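Local coordinates for protein alpha-(N-acetylaminomethylene)succinic acid hydrolase (Mesorhizobium loti, PDB 3KXP) that catalyses the last step of vitamin B6 degradation, hydrolysing (E)-2-(acetamidomethylene)succinate to succinic semialdehyde, acetate, ammonia and carbon dioxide, at residues I165-Y170 and S266-A271; L259-E264 and P285-P290. All blocks are in the same frame, centred on the assembly; numbering follows the deposited sequence.

Overall arrangement
From the N terminus, the chain first supplies 165-170, the end of strand 159-165 and the loop that follows. It then runs through several helices and the hairpin 220-229 before reaching 259-264, half of contact 2, and 266-271, which closes contact 1 across 95 residues. Helix 271-280 follows, and 285-290 closes contact 2 after 20 residues. The segments alternate, so the two contacts cross, with centres 10 Å apart. Contact 1 joins the loops beyond two neighbouring parallel strands, and contact 2 pairs the second of these with 286-289, an outermost strand of the sheet within this chain. They meet directly where V261 O lies 2.7 Å from D166 N, a probable hydrogen bond, and where the arginine of contact 2 reaches the loop of contact 1.

Contact 1: residues I165-Y170 and S266-A271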
loop_
_atom_site.group_PDB
_atom_site.type_symbol
_atom_site.label_atom_id
_atom_site.label_comp_id
_atom_site.label_asym_id
_atom_site.label_seq_id
_atom_site.Cartn_x
_atom_site.Cartn_y
_atom_site.Cartn_z
ATOM N N ILE A 165 1.093 12.129 -2.528
ATOM C CA ILE A 165 0.496 12.208 -3.859
ATOM C C ILE A 165 1.296 13.007 -4.889
ATOM O O ILE A 165 1.335 14.235 -4.848
ATOM C CB ILE A 165 -0.925 12.824 -3.795
ATOM C CG1 ILE A 165 -1.808 12.010 -2.840
ATOM C CG2 ILE A 165 -1.535 12.867 -5.196
ATOM C CD1 ILE A 165 -3.240 12.536 -2.722
ATOM N N ASP A 166 1.925 12.282 -5.806
ATOM C CA ASP A 166 2.690 12.834 -6.922
ATOM C C ASP A 166 3.935 13.688 -6.691
ATOM O O ASP A 166 4.031 14.806 -7.211
ATOM C CB ASP A 166 1.749 13.588 -7.865
ATOM C CG ASP A 166 1.978 13.223 -9.324
ATOM O OD1 ASP A 166 1.768 12.041 -9.671
ATOM O OD2 ASP A 166 2.378 14.098 -10.123
ATOM N N PHE A 167 4.880 13.163 -5.914
ATOM C CA PHE A 167 6.142 13.847 -5.681
ATOM C C PHE A 167 7.118 12.909 -5.015
ATOM O O PHE A 167 7.040 12.639 -3.816
ATOM C CB PHE A 167 5.987 15.115 -4.838
ATOM C CG PHE A 167 7.124 16.091 -5.030
ATOM C CD1 PHE A 167 8.398 15.797 -4.558
ATOM C CD2 PHE A 167 6.937 17.256 -5.762
ATOM C CE1 PHE A 167 9.480 16.649 -4.820
ATOM C CE2 PHE A 167 8.008 18.117 -6.031
ATOM C CZ PHE A 167 9.284 17.809 -5.560
ATOM N N THR A 168 8.059 12.432 -5.811
ATOM C CA THR A 168 9.059 11.482 -5.361
ATOM C C THR A 168 10.446 12.039 -5.659
ATOM O O THR A 168 10.582 13.128 -6.218
ATOM C CB THR A 168 8.918 10.176 -6.151
ATOM O OG1 THR A 168 9.166 10.452 -7.539
ATOM C CG2 THR A 168 7.507 9.589 -5.996
ATOM N N PRO A 169 11.495 11.301 -5.284
ATOM C CA PRO A 169 12.833 11.808 -5.581
ATOM C C PRO A 169 13.050 11.492 -7.058
ATOM O O PRO A 169 12.164 10.924 -7.703
ATOM C CB PRO A 169 13.744 10.956 -4.691
ATOM C CG PRO A 169 12.815 10.351 -3.651
ATOM C CD PRO A 169 11.564 10.097 -4.439
ATOM N N TYR A 170 14.209 11.863 -7.592
ATOM C CA TYR A 170 14.555 11.572 -8.981
ATOM C C TYR A 170 13.778 12.292 -10.084
ATOM O O TYR A 170 13.897 11.928 -11.253
ATOM C CB TYR A 170 14.463 10.066 -9.234
ATOM C CG TYR A 170 15.202 9.220 -8.231
ATOM C CD1 TYR A 170 14.509 8.398 -7.336
ATOM C CD2 TYR A 170 16.599 9.242 -8.164
ATOM C CE1 TYR A 170 15.195 7.618 -6.396
ATOM C CE2 TYR A 170 17.294 8.467 -7.230
ATOM C CZ TYR A 170 16.588 7.661 -6.349
ATOM O OH TYR A 170 17.277 6.918 -5.414
ATOM N N SER A 266 1.055 11.912 -15.258
ATOM C CA SER A 266 1.667 13.052 -14.581
ATOM C C SER A 266 2.878 13.581 -15.351
ATOM O O SER A 266 3.734 12.807 -15.765
ATOM C CB SER A 266 2.144 12.665 -13.183
ATOM O OG SER A 266 3.041 13.655 -12.701
ATOM N N LYS A 267 2.956 14.895 -15.527
ATOM C CA LYS A 267 4.095 15.469 -16.228
ATOM C C LYS A 267 5.193 15.874 -15.244
ATOM O O LYS A 267 6.269 16.302 -15.656
ATOM C CB LYS A 267 3.666 16.679 -17.065
ATOM C CG LYS A 267 2.650 16.349 -18.136
ATOM C CD LYS A 267 2.403 17.529 -19.065
ATOM C CE LYS A 267 1.983 18.798 -18.325
ATOM N NZ LYS A 267 1.718 19.944 -19.267
ATOM N N LEU A 268 4.927 15.728 -13.949
ATOM C CA LEU A 268 5.913 16.072 -12.927
ATOM C C LEU A 268 6.673 14.809 -12.518
ATOM O O LEU A 268 7.900 14.771 -12.580
ATOM C CB LEU A 268 5.227 16.683 -11.703
ATOM C CG LEU A 268 6.003 17.614 -10.752
ATOM C CD1 LEU A 268 5.856 17.097 -9.336
ATOM C CD2 LEU A 268 7.467 17.725 -11.137
ATOM N N VAL A 269 5.942 13.776 -12.111
ATOM C CA VAL A 269 6.564 12.516 -11.713
ATOM C C VAL A 269 6.408 11.510 -12.850
ATOM O O VAL A 269 5.309 11.020 -13.115
ATOM C CB VAL A 269 5.917 11.937 -10.426
ATOM C CG1 VAL A 269 6.479 10.554 -10.125
ATOM C CG2 VAL A 269 6.177 12.869 -9.250
ATOM N N SER A 270 7.518 11.217 -13.521
ATOM C CA SER A 270 7.529 10.284 -14.635
ATOM C C SER A 270 7.525 8.851 -14.133
ATOM O O SER A 270 7.817 8.594 -12.966
ATOM C CB SER A 270 8.788 10.486 -15.468
ATOM O OG SER A 270 9.902 9.927 -14.792
ATOM N N ALA A 271 7.211 7.921 -15.028
ATOM C CA ALA A 271 7.203 6.508 -14.678
ATOM C C ALA A 271 8.621 6.064 -14.292
ATOM O O ALA A 271 8.803 5.216 -13.422
ATOM C CB ALA A 271 6.703 5.689 -15.849
#
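D166 and S266 meet through a short hydrogen bond, S266 OG giving its proton to D166 OD2 at 2.7 Å on the syn lone pair of that oxygen. With S266 OG anti to its backbone N (chi1 164°), the same hydroxyl also accepts from two amides of its own loop: L268 N at 3.1 Å, an ST turn, and V269 N at 3.0 Å, an ST motif. One donation and two acceptances thus fix the rotation of the serine. D166 is assigned as the acid of the catalytic triad of this alpha/beta hydrolase, in the loop after strand 159-165; its OD2 also bonds H294 ND1, while OD1 takes G263 N, so both oxygens of the carboxylate are held. An alanine at S266 would probably leave D166 OD2 without this donor and the amides of L268 and V269 without their shared acceptor, making the aspartate less firmly oriented. Beside the polar group, V269 turns CG2 onto the D166 backbone, 3.5 Å from D166 C. Its other methyl, CG1, lies 3.7 Å from T168 OG1, the two side chains crossing at about a right angle; that hydroxyl donates to P169 O in the carbonyl plane. L268 CD1 approaches the F167 ring obliquely, 3.7 Å from F167 CD2, and the F167 side chain also touches that of S142, the assigned nucleophile.

Contact 2: residues L259-E264 and P285-P290; sequences LIVRGE and PVVVVP
P285 O accepts from I260 N at 3.0 Å, the first of five backbone hydrogen bonds that join 259-264 to 285-290; the axes of the parallel strands 259-263 and 286-289 come within 4.7 Å at their closest and are inclined by 18°. The bonds then pass back and forth: I260 O accepts from V287 N at 2.8 Å, V287 O from R262 N at 2.9 Å, and R262 O from V289 N at 2.8 Å. In these four the donor lies close to the line of the C=O bond. The fifth, E264 N to V289 O at 3.0 Å, differs, its donor standing 36° out of the carbonyl plane. Three of the acceptors have a second, weaker CA-H...O neighbour: V286 CA at I260 O, V261 CA at V287 O and V288 CA at R262 O.

The charged side chains find their main partners beyond the pair. R262 NH1 donates to V269 O, whereas the bond from its NH2 to E264 O is weak. E264 OE1 accepts from G291 N, and OE2 forms a salt bridge with R279 of the second subunit. On the face carrying V261, V287 and V289, contacts are apolar: V261 CG1 meets V289 CG2 at 3.9 Å, and L259 CD1 reaches V287 CG2 at 4.0 Å.

The two strands, with helix 271-280 between them, form a beta-alpha-beta unit at one end of the alpha/beta hydrolase sheet. Helix 271-280 packs on I260 and V286, while helices 296-299 and 301-313 cover V261, V287 and V289. Strand 159-165 bonds the far edge of 259-263, and strand 286-289, outermost in its own chain, meets the second subunit through backbone hydrogen bonds from V286.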
loop_
_atom_site.group_PDB
_atom_site.type_symbol
_atom_site.label_atom_id
_atom_site.label_comp_id
_atom_site.label_asym_id
_atom_site.label_seq_id
_atom_site.Cartn_x
_atom_site.Cartn_y
_atom_site.Cartn_z
ATOM N N LEU A 259 2.516 5.799 1.570
ATOM C CA LEU A 259 1.867 5.295 0.375
ATOM C C LEU A 259 2.242 6.253 -0.754
ATOM O O LEU A 259 2.038 7.459 -0.640
ATOM C CB LEU A 259 0.354 5.283 0.553
ATOM C CG LEU A 259 -0.455 4.933 -0.704
ATOM C CD1 LEU A 259 -0.333 3.437 -1.005
ATOM C CD2 LEU A 259 -1.925 5.299 -0.482
ATOM N N ILE A 260 2.802 5.726 -1.833
ATOM C CA ILE A 260 3.183 6.572 -2.954
ATOM C C ILE A 260 2.085 6.527 -4.006
ATOM O O ILE A 260 1.705 5.451 -4.476
ATOM C CB ILE A 260 4.495 6.102 -3.604
ATOM C CG1 ILE A 260 5.620 6.087 -2.570
ATOM C CG2 ILE A 260 4.861 7.028 -4.749
ATOM C CD1 ILE A 260 6.917 5.481 -3.090
ATOM N N VAL A 261 1.562 7.695 -4.361
ATOM C CA VAL A 261 0.516 7.766 -5.368
ATOM C C VAL A 261 1.020 8.581 -6.543
ATOM O O VAL A 261 1.512 9.697 -6.360
ATOM C CB VAL A 261 -0.764 8.425 -4.815
ATOM C CG1 VAL A 261 -1.787 8.572 -5.923
ATOM C CG2 VAL A 261 -1.338 7.577 -3.689
ATOM N N ARG A 262 0.932 8.012 -7.742
ATOM C CA ARG A 262 1.360 8.723 -8.942
ATOM C C ARG A 262 0.236 8.725 -9.953
ATOM O O ARG A 262 -0.562 7.789 -10.010
ATOM C CB ARG A 262 2.580 8.069 -9.610
ATOM C CG ARG A 262 3.090 8.897 -10.800
ATOM C CD ARG A 262 4.128 8.204 -11.663
ATOM N NE ARG A 262 3.485 7.443 -12.725
ATOM C CZ ARG A 262 3.419 7.808 -14.002
ATOM N NH1 ARG A 262 3.968 8.939 -14.425
ATOM N NH2 ARG A 262 2.778 7.033 -14.858
ATOM N N GLY A 263 0.175 9.782 -10.748
ATOM C CA GLY A 263 -0.835 9.847 -11.783
ATOM C C GLY A 263 -0.217 9.199 -13.009
ATOM O O GLY A 263 0.960 9.427 -13.302
ATOM N N GLU A 264 -0.990 8.387 -13.717
ATOM C CA GLU A 264 -0.485 7.718 -14.910
ATOM C C GLU A 264 0.162 8.664 -15.918
ATOM O O GLU A 264 1.233 8.372 -16.444
ATOM C CB GLU A 264 -1.607 6.934 -15.599
ATOM C CG GLU A 264 -1.222 6.404 -16.968
ATOM C CD GLU A 264 -2.366 5.699 -17.666
ATOM O OE1 GLU A 264 -3.501 6.223 -17.639
ATOM O OE2 GLU A 264 -2.126 4.625 -18.255
ATOM N N PRO A 285 4.331 0.810 -0.257
ATOM C CA PRO A 285 3.225 0.502 -1.176
ATOM C C PRO A 285 3.019 1.589 -2.226
ATOM O O PRO A 285 3.144 2.777 -1.939
ATOM C CB PRO A 285 2.023 0.358 -0.246
ATOM C CG PRO A 285 2.368 1.282 0.881
ATOM C CD PRO A 285 3.835 0.953 1.120
ATOM N N VAL A 286 2.693 1.170 -3.440
ATOM C CA VAL A 286 2.503 2.096 -4.544
ATOM C C VAL A 286 1.144 1.972 -5.228
ATOM O O VAL A 286 0.617 0.867 -5.400
ATOM C CB VAL A 286 3.605 1.887 -5.615
ATOM C CG1 VAL A 286 3.363 2.801 -6.789
ATOM C CG2 VAL A 286 4.990 2.152 -5.010
ATOM N N VAL A 287 0.602 3.122 -5.628
ATOM C CA VAL A 287 -0.674 3.222 -6.331
ATOM C C VAL A 287 -0.477 4.159 -7.534
ATOM O O VAL A 287 0.015 5.276 -7.377
ATOM C CB VAL A 287 -1.781 3.800 -5.406
ATOM C CG1 VAL A 287 -2.959 4.299 -6.226
ATOM C CG2 VAL A 287 -2.258 2.730 -4.432
ATOM N N VAL A 288 -0.829 3.682 -8.730
ATOM C CA VAL A 288 -0.723 4.465 -9.966
ATOM C C VAL A 288 -2.162 4.642 -10.455
ATOM O O VAL A 288 -2.841 3.668 -10.787
ATOM C CB VAL A 288 0.121 3.733 -11.056
ATOM C CG1 VAL A 288 0.142 4.547 -12.345
ATOM C CG2 VAL A 288 1.556 3.536 -10.573
ATOM N N VAL A 289 -2.627 5.888 -10.486
ATOM C CA VAL A 289 -3.999 6.175 -10.878
ATOM C C VAL A 289 -4.184 6.394 -12.378
ATOM O O VAL A 289 -3.664 7.352 -12.951
ATOM C CB VAL A 289 -4.537 7.405 -10.102
ATOM C CG1 VAL A 289 -6.030 7.576 -10.352
ATOM C CG2 VAL A 289 -4.254 7.245 -8.606
ATOM N N PRO A 290 -4.941 5.496 -13.032
ATOM C CA PRO A 290 -5.209 5.578 -14.472
ATOM C C PRO A 290 -6.064 6.796 -14.797
ATOM O O PRO A 290 -6.964 7.157 -14.038
ATOM C CB PRO A 290 -5.950 4.272 -14.765
ATOM C CG PRO A 290 -5.508 3.352 -13.653
ATOM C CD PRO A 290 -5.516 4.264 -12.466
#